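Local coordinates for protein suppressor of fused homolog (Drosophila melanogaster, PDB 6LPH) that probably sequesters transcription factors of the Hedgehog pathway as the whole protein, of which this chain is the N-terminal part, here bound to a Fused peptide, at residues Ile22-Leu25 with Gly26-Pro30; Leu108-Thr111 with Glu112-Lys116; Ile139-Tyr142 with Cys143-Gly147. One frame throughout, in Å; residues are numbered along the deposited sequence.

Contact 1 of 3, residues Ile22-Leu25 with Gly26-Pro30; sequences IDHL and GQVYP
The last turns of helix 16-28 carry Ile22-Leu25 into Gly26-Pro30 through a ladder of i-to-i+4 backbone hydrogen bonds: Gly26 N to Ile22 O, Gln27 N to Asp23 O, Val28 N to His24 O and Tyr29 N to Leu25 O. This is the C-terminal end of an alpha-helix, and Tyr29 is the first residue to leave helical angles while its amide still bonds to Leu25. The bonds are uneven, 2.8 Å from Gly26 N to Ile22 O but 3.2 Å from Val28 N to His24 O. Val28 reaches back over the previous turn: its CG2 stands over one face of the His24 imidazole, 4.4 Å from CE1, and lies 3.5 Å from His24 O. With CG1 anti to the backbone N (chi1 169°), CG2 is the branch left beside that N and turned to the histidine. Gln27 runs its aliphatic part past the same turn, CG 3.4 Å from Asp23 O, before a bend at chi2 (-84°) leads the amide off. The polar ends find partners in the surrounding fold: His24 NE2 bonds to Leu181 O and Tyr29 OH to His73 ND1, while Asp23, at the surface, makes a salt bridge with Lys19. Leu25, Tyr29 and their neighbours seat the helix on strands 54-60, 71-77 and 172-186, and Ile22 packs on an apolar side chain of the bound peptide. Leu25 O, the acceptor for Tyr29 N, also sits at the edge of the tyrosine ring, near its plane, 4.0 Å from CD1 and 3.4 Å from CB.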
ATOM      1  N   ILE A  22      -3.752   6.004 -13.808  1.00 14.04           N
ATOM      2  CA  ILE A  22      -2.450   6.018 -14.538  1.00 15.34           C
ATOM      3  C   ILE A  22      -2.021   7.430 -14.895  1.00 15.88           C
ATOM      4  O   ILE A  22      -0.848   7.796 -14.717  1.00 14.83           O
ATOM      5  CB  ILE A  22      -2.494   5.141 -15.823  1.00 20.15           C
ATOM      6  CG1 ILE A  22      -2.677   3.653 -15.473  1.00 20.38           C
ATOM      7  CG2 ILE A  22      -1.259   5.360 -16.711  1.00 23.49           C
ATOM      8  CD1 ILE A  22      -1.612   3.074 -14.597  1.00 24.52           C
ATOM      9  N   ASP A  23      -2.972   8.234 -15.391  1.00 15.42           N
ATOM     10  CA  ASP A  23      -2.694   9.636 -15.668  1.00 17.17           C
ATOM     11  C   ASP A  23      -2.263  10.429 -14.431  1.00 15.27           C
ATOM     12  O   ASP A  23      -1.267  11.161 -14.473  1.00 16.64           O
ATOM     13  CB  ASP A  23      -3.888  10.296 -16.366  1.00 17.88           C
ATOM     14  CG  ASP A  23      -4.062   9.801 -17.794  1.00 23.18           C
ATOM     15  OD1 ASP A  23      -5.115  10.060 -18.412  1.00 23.98           O
ATOM     16  OD2 ASP A  23      -3.130   9.134 -18.307  1.00 26.55           O
ATOM     17  N   HIS A  24      -2.990  10.268 -13.330  1.00 14.88           N
ATOM     18  CA  HIS A  24      -2.599  10.856 -12.042  1.00 14.73           C
ATOM     19  C   HIS A  24      -1.205  10.451 -11.621  1.00 15.46           C
ATOM     20  O   HIS A  24      -0.398  11.303 -11.211  1.00 14.80           O
ATOM     21  CB  HIS A  24      -3.601  10.452 -10.967  1.00 12.68           C
ATOM     22  CG  HIS A  24      -3.433  11.191  -9.673  1.00 14.74           C
ATOM     23  ND1 HIS A  24      -3.321  12.534  -9.613  1.00 18.00           N
ATOM     24  CD2 HIS A  24      -3.390  10.733  -8.353  1.00 15.96           C
ATOM     25  CE1 HIS A  24      -3.192  12.917  -8.319  1.00 16.12           C
ATOM     26  NE2 HIS A  24      -3.245  11.817  -7.553  1.00 17.34           N
ATOM     27  N   LEU A  25      -0.911   9.150 -11.689  1.00 15.39           N
ATOM     28  CA  LEU A  25       0.446   8.664 -11.346  1.00 15.22           C
ATOM     29  C   LEU A  25       1.519   9.226 -12.287  1.00 16.45           C
ATOM     30  O   LEU A  25       2.667   9.463 -11.870  1.00 15.70           O
ATOM     31  CB  LEU A  25       0.515   7.143 -11.317  1.00 15.68           C
ATOM     32  CG  LEU A  25      -0.286   6.478 -10.182  1.00 16.58           C
ATOM     33  CD1 LEU A  25      -0.342   4.952 -10.320  1.00 14.68           C
ATOM     34  CD2 LEU A  25       0.306   6.885  -8.835  1.00 17.89           C
ATOM     35  N   GLY A  26       1.154   9.438 -13.550  1.00 16.51           N
ATOM     36  CA  GLY A  26       2.091  10.042 -14.525  1.00 19.30           C
ATOM     37  C   GLY A  26       2.504  11.477 -14.183  1.00 18.50           C
ATOM     38  O   GLY A  26       3.631  11.927 -14.492  1.00 18.84           O
ATOM     39  N   GLN A  27       1.602  12.195 -13.528  1.00 18.90           N
ATOM     40  CA  GLN A  27       1.846  13.580 -13.124  1.00 18.90           C
ATOM     41  C   GLN A  27       2.718  13.615 -11.885  1.00 17.21           C
ATOM     42  O   GLN A  27       3.521  14.533 -11.689  1.00 18.18           O
ATOM     43  CB  GLN A  27       0.529  14.257 -12.768  1.00 21.65           C
ATOM     44  CG  GLN A  27      -0.433  14.399 -13.933  1.00 27.31           C
ATOM     45  CD  GLN A  27      -0.162  15.612 -14.792  1.00 34.96           C
ATOM     46  OE1 GLN A  27      -1.068  16.406 -15.034  1.00 57.34           O
ATOM     47  NE2 GLN A  27       1.062  15.767 -15.261  1.00 32.80           N
ATOM     48  N   VAL A  28       2.528  12.620 -11.032  1.00 14.95           N
ATOM     49  CA  VAL A  28       3.238  12.557  -9.776  1.00 16.57           C
ATOM     50  C   VAL A  28       4.641  11.963 -10.022  1.00 14.85           C
ATOM     51  O   VAL A  28       5.617  12.348  -9.384  1.00 14.66           O
ATOM     52  CB  VAL A  28       2.417  11.737  -8.739  1.00 16.46           C
ATOM     53  CG1 VAL A  28       3.242  11.401  -7.483  1.00 16.91           C
ATOM     54  CG2 VAL A  28       1.185  12.511  -8.322  1.00 22.08           C
ATOM     55  N   TYR A  29       4.746  11.052 -10.976  1.00 14.98           N
ATOM     56  CA  TYR A  29       6.023  10.385 -11.264  1.00 13.57           C
ATOM     57  C   TYR A  29       6.354  10.546 -12.739  1.00 16.68           C
ATOM     58  O   TYR A  29       6.386   9.547 -13.468  1.00 18.17           O
ATOM     59  CB  TYR A  29       5.917   8.888 -10.941  1.00 13.99           C
ATOM     60  CG  TYR A  29       5.996   8.530  -9.458  1.00 14.90           C
ATOM     61  CD1 TYR A  29       4.845   8.106  -8.753  1.00 13.43           C
ATOM     62  CD2 TYR A  29       7.210   8.580  -8.776  1.00 15.93           C
ATOM     63  CE1 TYR A  29       4.921   7.775  -7.416  1.00 14.18           C
ATOM     64  CE2 TYR A  29       7.299   8.259  -7.430  1.00 15.47           C
ATOM     65  CZ  TYR A  29       6.148   7.851  -6.757  1.00 16.11           C
ATOM     66  OH  TYR A  29       6.206   7.518  -5.422  1.00 16.72           O
ATOM     67  N   PRO A  30       6.589  11.798 -13.199  1.00 16.16           N
ATOM     68  CA  PRO A  30       6.859  12.018 -14.632  1.00 17.88           C
ATOM     69  C   PRO A  30       8.126  11.297 -15.111  1.00 19.13           C
ATOM     70  O   PRO A  30       8.213  10.900 -16.278  1.00 20.41           O
ATOM     71  CB  PRO A  30       7.040  13.538 -14.733  1.00 17.79           C
ATOM     72  CG  PRO A  30       7.361  13.998 -13.342  1.00 16.07           C
ATOM     73  CD  PRO A  30       6.646  13.052 -12.423  1.00 17.17           C
TER

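Contact 2 of 3, residues Leu108-Thr111 with Glu112-Lys116; sequences LAKT and EIELK
Thr111 and Glu114 face each other across the first turn of helix 112-120, each side chain bonding to the other's backbone amide. Glu114 N donates to Thr111 OG1 over 3.2 Å, nearly straight at 164°. In return Thr111 N donates to Glu114 OE1, 2.8 Å away, on the lone pair turned from the other carboxylate oxygen. The threonine hydroxyl can take its amide because chi1 of 57° sets OG1 between the backbone N and the carbonyl carbon; the same oxygen lies 3.2 Å from Glu114 CG and makes a weak bond to OE1. Glu114 is extended beyond CG, which carries OE1 back to the start of the helix. A water donates to both Glu114 OE1 (2.7 Å) and Ala109 O, tying the carboxylate to the end of strand 97-109, and OE2 is held by Trp72 NE1. Lys110 crosses Glu114 at about a right angle, its CB 3.6 Å from OE1; its extended chain ends at Asn59 and Gln126, with a cation-pi contact to Trp72. On the other flank Leu115 CG packs 3.9 Å from Lys110 CB, and Leu115 N closes the first helical bond to Thr111 O. Two amides at the helix start, which have no preceding turn to bond to, thereby gain acceptors: the reciprocal pair is a capping box, with Thr111 as N-cap where a strand gives way to a helix.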
ATOM      1  N   LEU A 108       7.232   1.795   1.715  1.00 11.16           N
ATOM      2  CA  LEU A 108       8.106   0.839   2.415  1.00 11.28           C
ATOM      3  C   LEU A 108       9.583   1.284   2.424  1.00 11.96           C
ATOM      4  O   LEU A 108      10.210   1.405   1.369  1.00 11.36           O
ATOM      5  CB  LEU A 108       7.931  -0.541   1.804  1.00 11.32           C
ATOM      6  CG  LEU A 108       8.947  -1.610   2.286  1.00 13.61           C
ATOM      7  CD1 LEU A 108       8.759  -1.914   3.763  1.00 12.98           C
ATOM      8  CD2 LEU A 108       8.805  -2.880   1.437  1.00 13.33           C
ATOM      9  N   ALA A 109      10.128   1.520   3.621  1.00 12.92           N
ATOM     10  CA  ALA A 109      11.499   2.015   3.771  1.00 14.53           C
ATOM     11  C   ALA A 109      12.490   1.005   3.208  1.00 16.91           C
ATOM     12  O   ALA A 109      12.341  -0.208   3.393  1.00 16.82           O
ATOM     13  CB  ALA A 109      11.814   2.320   5.245  1.00 14.61           C
ATOM     14  N   LYS A 110      13.476   1.510   2.472  1.00 19.07           N
ATOM     15  CA  LYS A 110      14.533   0.667   1.962  1.00 21.34           C
ATOM     16  C   LYS A 110      15.347   0.254   3.152  1.00 25.79           C
ATOM     17  O   LYS A 110      15.559   1.046   4.072  1.00 29.13           O
ATOM     18  CB  LYS A 110      15.405   1.409   0.932  1.00 21.60           C
ATOM     19  CG  LYS A 110      14.621   1.821  -0.316  1.00 19.25           C
ATOM     20  CD  LYS A 110      15.550   2.181  -1.452  1.00 24.46           C
ATOM     21  CE  LYS A 110      14.749   2.817  -2.577  1.00 26.04           C
ATOM     22  NZ  LYS A 110      15.633   3.326  -3.664  1.00 32.17           N
ATOM     23  N   THR A 111      15.793  -0.990   3.139  1.00 24.64           N
ATOM     24  CA  THR A 111      16.605  -1.526   4.220  1.00 31.11           C
ATOM     25  C   THR A 111      18.049  -1.004   4.108  1.00 36.60           C
ATOM     26  O   THR A 111      18.426  -0.435   3.080  1.00 32.90           O
ATOM     27  CB  THR A 111      16.612  -3.055   4.145  1.00 34.39           C
ATOM     28  OG1 THR A 111      17.104  -3.456   2.859  1.00 36.84           O
ATOM     29  CG2 THR A 111      15.204  -3.613   4.350  1.00 30.39           C
ATOM     30  N   GLU A 112      18.854  -1.194   5.156  1.00 40.59           N
ATOM     31  CA  GLU A 112      20.273  -0.816   5.094  1.00 44.41           C
ATOM     32  C   GLU A 112      20.988  -1.554   3.966  1.00 44.31           C
ATOM     33  O   GLU A 112      21.781  -0.956   3.226  1.00 49.96           O
ATOM     34  CB  GLU A 112      20.990  -1.034   6.435  1.00 50.32           C
ATOM     35  CG  GLU A 112      20.949   0.182   7.356  1.00 63.66           C
ATOM     36  CD  GLU A 112      19.562   0.457   7.928  1.00 69.63           C
ATOM     37  OE1 GLU A 112      18.975   1.527   7.622  1.00 57.56           O
ATOM     38  OE2 GLU A 112      19.050  -0.408   8.680  1.00 76.68           O
ATOM     39  N   ILE A 113      20.684  -2.843   3.825  1.00 42.32           N
ATOM     40  CA  ILE A 113      21.229  -3.661   2.737  1.00 43.28           C
ATOM     41  C   ILE A 113      20.913  -3.056   1.351  1.00 44.65           C
ATOM     42  O   ILE A 113      21.824  -2.852   0.533  1.00 52.23           O
ATOM     43  CB  ILE A 113      20.837  -5.165   2.900  1.00 45.04           C
ATOM     44  CG1 ILE A 113      20.266  -5.783   1.618  1.00 50.83           C
ATOM     45  CG2 ILE A 113      19.800  -5.338   4.006  1.00 50.70           C
ATOM     46  CD1 ILE A 113      21.238  -5.916   0.469  1.00 48.53           C
ATOM     47  N   GLU A 114      19.636  -2.749   1.112  1.00 45.50           N
ATOM     48  CA  GLU A 114      19.184  -2.110  -0.123  1.00 41.44           C
ATOM     49  C   GLU A 114      19.864  -0.765  -0.382  1.00 47.35           C
ATOM     50  O   GLU A 114      20.157  -0.429  -1.529  1.00 48.84           O
ATOM     51  CB  GLU A 114      17.667  -1.882  -0.081  1.00 32.74           C
ATOM     52  CG  GLU A 114      16.808  -3.122  -0.319  1.00 31.10           C
ATOM     53  CD  GLU A 114      15.305  -2.847  -0.181  1.00 30.45           C
ATOM     54  OE1 GLU A 114      14.893  -2.115   0.747  1.00 27.39           O
ATOM     55  OE2 GLU A 114      14.519  -3.381  -0.998  1.00 32.69           O
ATOM     56  N   LEU A 115      20.087   0.007   0.681  1.00 46.67           N
ATOM     57  CA  LEU A 115      20.635   1.358   0.546  1.00 44.46           C
ATOM     58  C   LEU A 115      22.098   1.351   0.112  1.00 47.76           C
ATOM     59  O   LEU A 115      22.544   2.265  -0.589  1.00 49.43           O
ATOM     60  CB  LEU A 115      20.413   2.188   1.823  1.00 39.92           C
ATOM     61  CG  LEU A 115      18.979   2.763   1.923  1.00 40.96           C
ATOM     62  CD1 LEU A 115      18.590   3.116   3.355  1.00 48.88           C
ATOM     63  CD2 LEU A 115      18.761   3.964   1.003  1.00 40.72           C
ATOM     64  N   LYS A 116      22.830   0.306   0.495  1.00 47.51           N
ATOM     65  CA  LYS A 116      24.244   0.214   0.139  1.00 50.02           C
ATOM     66  C   LYS A 116      24.478  -0.218  -1.321  1.00 62.11           C
ATOM     67  O   LYS A 116      25.588  -0.060  -1.850  1.00 73.49           O
ATOM     68  CB  LYS A 116      25.009  -0.684   1.118  1.00 52.73           C
TER
HETATM   69  O   HOH W   1      12.374  -2.486   1.667  1.00 19.92           O

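Contact 3 of 3, residues Ile139-Tyr142 with Cys143-Gly147; sequences IGRY and CFQTG
Thr146 folds back onto Tyr142, one turn earlier in helix 131-146, and meets it with each side-chain atom. CB lies 3.6 Å from Tyr142 O. From there OG1, set between the backbone N and the carbonyl carbon by chi1 of 64°, donates to that oxygen over 3.0 Å from above the carbonyl plane, 36° out of it. The same hydroxyl oxygen stands over one face of the tyrosine ring. The methyl branch, CG2, comes 3.8 Å from Tyr142 CE1, so the methyl packs on the tyrosine ring while the hydroxyl bonds to the backbone. Tyr142 O also accepts from Thr146 N at 2.9 Å. The ladder behind it is regular, Cys143 N to Ile139 O and Phe144 N to Gly140 O, and Gln145 lays CB and CG beside Arg141 O. Away from this flank, Cys143 and Phe144 pack on strand 97-109, Phe144 meets Tyr44 edge-to-face, and Arg141 makes a salt bridge to Asp50. Gly147 then leaves the helix with positive phi. Near that end, Tyr142 O is gripped by two donors of one residue, and the bond ties down the threonine hydroxyl on an exposed part of the helix.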
ATOM      1  N   ILE A 139      -5.568  -7.372   1.962  1.00 12.60           N
ATOM      2  CA  ILE A 139      -6.403  -6.282   2.483  1.00 14.62           C
ATOM      3  C   ILE A 139      -7.584  -6.037   1.534  1.00 15.22           C
ATOM      4  O   ILE A 139      -8.729  -5.869   1.981  1.00 16.35           O
ATOM      5  CB  ILE A 139      -5.609  -4.975   2.770  1.00 14.02           C
ATOM      6  CG1 ILE A 139      -4.563  -5.212   3.878  1.00 14.58           C
ATOM      7  CG2 ILE A 139      -6.572  -3.803   3.110  1.00 15.45           C
ATOM      8  CD1 ILE A 139      -3.459  -4.160   3.876  1.00 16.06           C
ATOM      9  N   GLY A 140      -7.304  -6.046   0.234  1.00 12.39           N
ATOM     10  CA  GLY A 140      -8.353  -6.024  -0.778  1.00 15.16           C
ATOM     11  C   GLY A 140      -9.435  -7.079  -0.573  1.00 16.30           C
ATOM     12  O   GLY A 140     -10.624  -6.759  -0.638  1.00 18.13           O
ATOM     13  N   ARG A 141      -9.042  -8.326  -0.308  1.00 15.62           N
ATOM     14  CA  ARG A 141     -10.028  -9.405  -0.069  1.00 18.22           C
ATOM     15  C   ARG A 141     -10.853  -9.123   1.169  1.00 19.32           C
ATOM     16  O   ARG A 141     -12.058  -9.332   1.177  1.00 22.96           O
ATOM     17  CB  ARG A 141      -9.363 -10.785   0.092  1.00 19.95           C
ATOM     18  CG  ARG A 141      -9.210 -11.568  -1.200  1.00 22.84           C
ATOM     19  CD  ARG A 141      -8.650 -12.973  -0.953  1.00 26.40           C
ATOM     20  NE  ARG A 141      -7.294 -12.910  -0.394  1.00 26.71           N
ATOM     21  CZ  ARG A 141      -6.182 -12.817  -1.121  1.00 23.17           C
ATOM     22  NH1 ARG A 141      -6.258 -12.806  -2.441  1.00 28.58           N
ATOM     23  NH2 ARG A 141      -4.993 -12.733  -0.537  1.00 24.55           N
ATOM     24  N   TYR A 142     -10.192  -8.627   2.208  1.00 17.63           N
ATOM     25  CA  TYR A 142     -10.840  -8.328   3.465  1.00 18.64           C
ATOM     26  C   TYR A 142     -11.964  -7.290   3.200  1.00 20.61           C
ATOM     27  O   TYR A 142     -13.123  -7.493   3.597  1.00 19.90           O
ATOM     28  CB  TYR A 142      -9.777  -7.809   4.453  1.00 18.11           C
ATOM     29  CG  TYR A 142     -10.342  -7.217   5.717  1.00 21.44           C
ATOM     30  CD1 TYR A 142     -11.165  -7.980   6.556  1.00 25.56           C
ATOM     31  CD2 TYR A 142     -10.060  -5.907   6.083  1.00 26.15           C
ATOM     32  CE1 TYR A 142     -11.676  -7.449   7.729  1.00 29.04           C
ATOM     33  CE2 TYR A 142     -10.572  -5.363   7.268  1.00 28.59           C
ATOM     34  CZ  TYR A 142     -11.380  -6.142   8.071  1.00 29.98           C
ATOM     35  OH  TYR A 142     -11.899  -5.630   9.233  1.00 44.02           O
ATOM     36  N   CYS A 143     -11.630  -6.224   2.472  1.00 18.24           N
ATOM     37  CA  CYS A 143     -12.626  -5.198   2.126  1.00 21.80           C
ATOM     38  C   CYS A 143     -13.793  -5.739   1.278  1.00 24.23           C
ATOM     39  O   CYS A 143     -14.962  -5.422   1.559  1.00 26.27           O
ATOM     40  CB  CYS A 143     -11.958  -4.002   1.427  1.00 18.66           C
ATOM     41  SG  CYS A 143     -10.881  -3.097   2.551  1.00 21.60           S
ATOM     42  N   PHE A 144     -13.491  -6.556   0.261  1.00 21.63           N
ATOM     43  CA  PHE A 144     -14.551  -7.156  -0.581  1.00 24.44           C
ATOM     44  C   PHE A 144     -15.452  -8.062   0.249  1.00 25.59           C
ATOM     45  O   PHE A 144     -16.678  -8.019   0.143  1.00 29.31           O
ATOM     46  CB  PHE A 144     -13.969  -7.961  -1.764  1.00 22.40           C
ATOM     47  CG  PHE A 144     -13.622  -7.136  -2.986  1.00 22.27           C
ATOM     48  CD1 PHE A 144     -13.213  -5.823  -2.882  1.00 25.41           C
ATOM     49  CD2 PHE A 144     -13.677  -7.709  -4.265  1.00 25.72           C
ATOM     50  CE1 PHE A 144     -12.883  -5.075  -4.018  1.00 20.71           C
ATOM     51  CE2 PHE A 144     -13.339  -6.971  -5.395  1.00 23.90           C
ATOM     52  CZ  PHE A 144     -12.948  -5.640  -5.274  1.00 20.66           C
ATOM     53  N   GLN A 145     -14.838  -8.885   1.088  1.00 26.66           N
ATOM     54  CA  GLN A 145     -15.589  -9.893   1.812  1.00 30.19           C
ATOM     55  C   GLN A 145     -16.421  -9.324   2.942  1.00 32.83           C
ATOM     56  O   GLN A 145     -17.514  -9.830   3.211  1.00 38.34           O
ATOM     57  CB  GLN A 145     -14.666 -11.010   2.281  1.00 34.85           C
ATOM     58  CG  GLN A 145     -14.222 -11.864   1.094  1.00 44.36           C
ATOM     59  CD  GLN A 145     -13.039 -12.773   1.379  1.00 44.93           C
ATOM     60  OE1 GLN A 145     -12.478 -12.771   2.479  1.00 49.72           O
ATOM     61  NE2 GLN A 145     -12.648 -13.555   0.375  1.00 56.24           N
ATOM     62  N   THR A 146     -15.951  -8.261   3.589  1.00 28.72           N
ATOM     63  CA  THR A 146     -16.781  -7.649   4.627  1.00 34.15           C
ATOM     64  C   THR A 146     -17.677  -6.505   4.104  1.00 35.10           C
ATOM     65  O   THR A 146     -18.684  -6.161   4.734  1.00 40.01           O
ATOM     66  CB  THR A 146     -15.950  -7.158   5.833  1.00 34.43           C
ATOM     67  OG1 THR A 146     -15.082  -6.114   5.400  1.00 36.36           O
ATOM     68  CG2 THR A 146     -15.105  -8.293   6.451  1.00 29.51           C
ATOM     69  N   GLY A 147     -17.310  -5.911   2.969  1.00 31.70           N
ATOM     70  CA  GLY A 147     -18.066  -4.784   2.423  1.00 29.15           C
ATOM     71  C   GLY A 147     -17.752  -3.433   3.054  1.00 34.24           C
ATOM     72  O   GLY A 147     -18.288  -2.423   2.613  1.00 42.23           O
TER

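Overall arrangement
All three contacts are local, lying at the ends of helices around the mixed sheet. Contact 1 ends helix 16-28, contact 2 starts helix 112-120 where strand 97-109 runs out, and contact 3 ends helix 131-146, which packs on that same strand. Contacts 1 and 2 come closest, with nearest atoms about 9 Å apart and centres 25 Å apart; residues of strand 71-77 meet both. Contacts 2 and 3 lie on opposite sides of the chain's centre, their centres 31 Å apart, although their helices are consecutive. Contacts 1 and 3 stay about 17 Å apart at their nearest atoms. The bound peptide packs against contact 1, at Ile22.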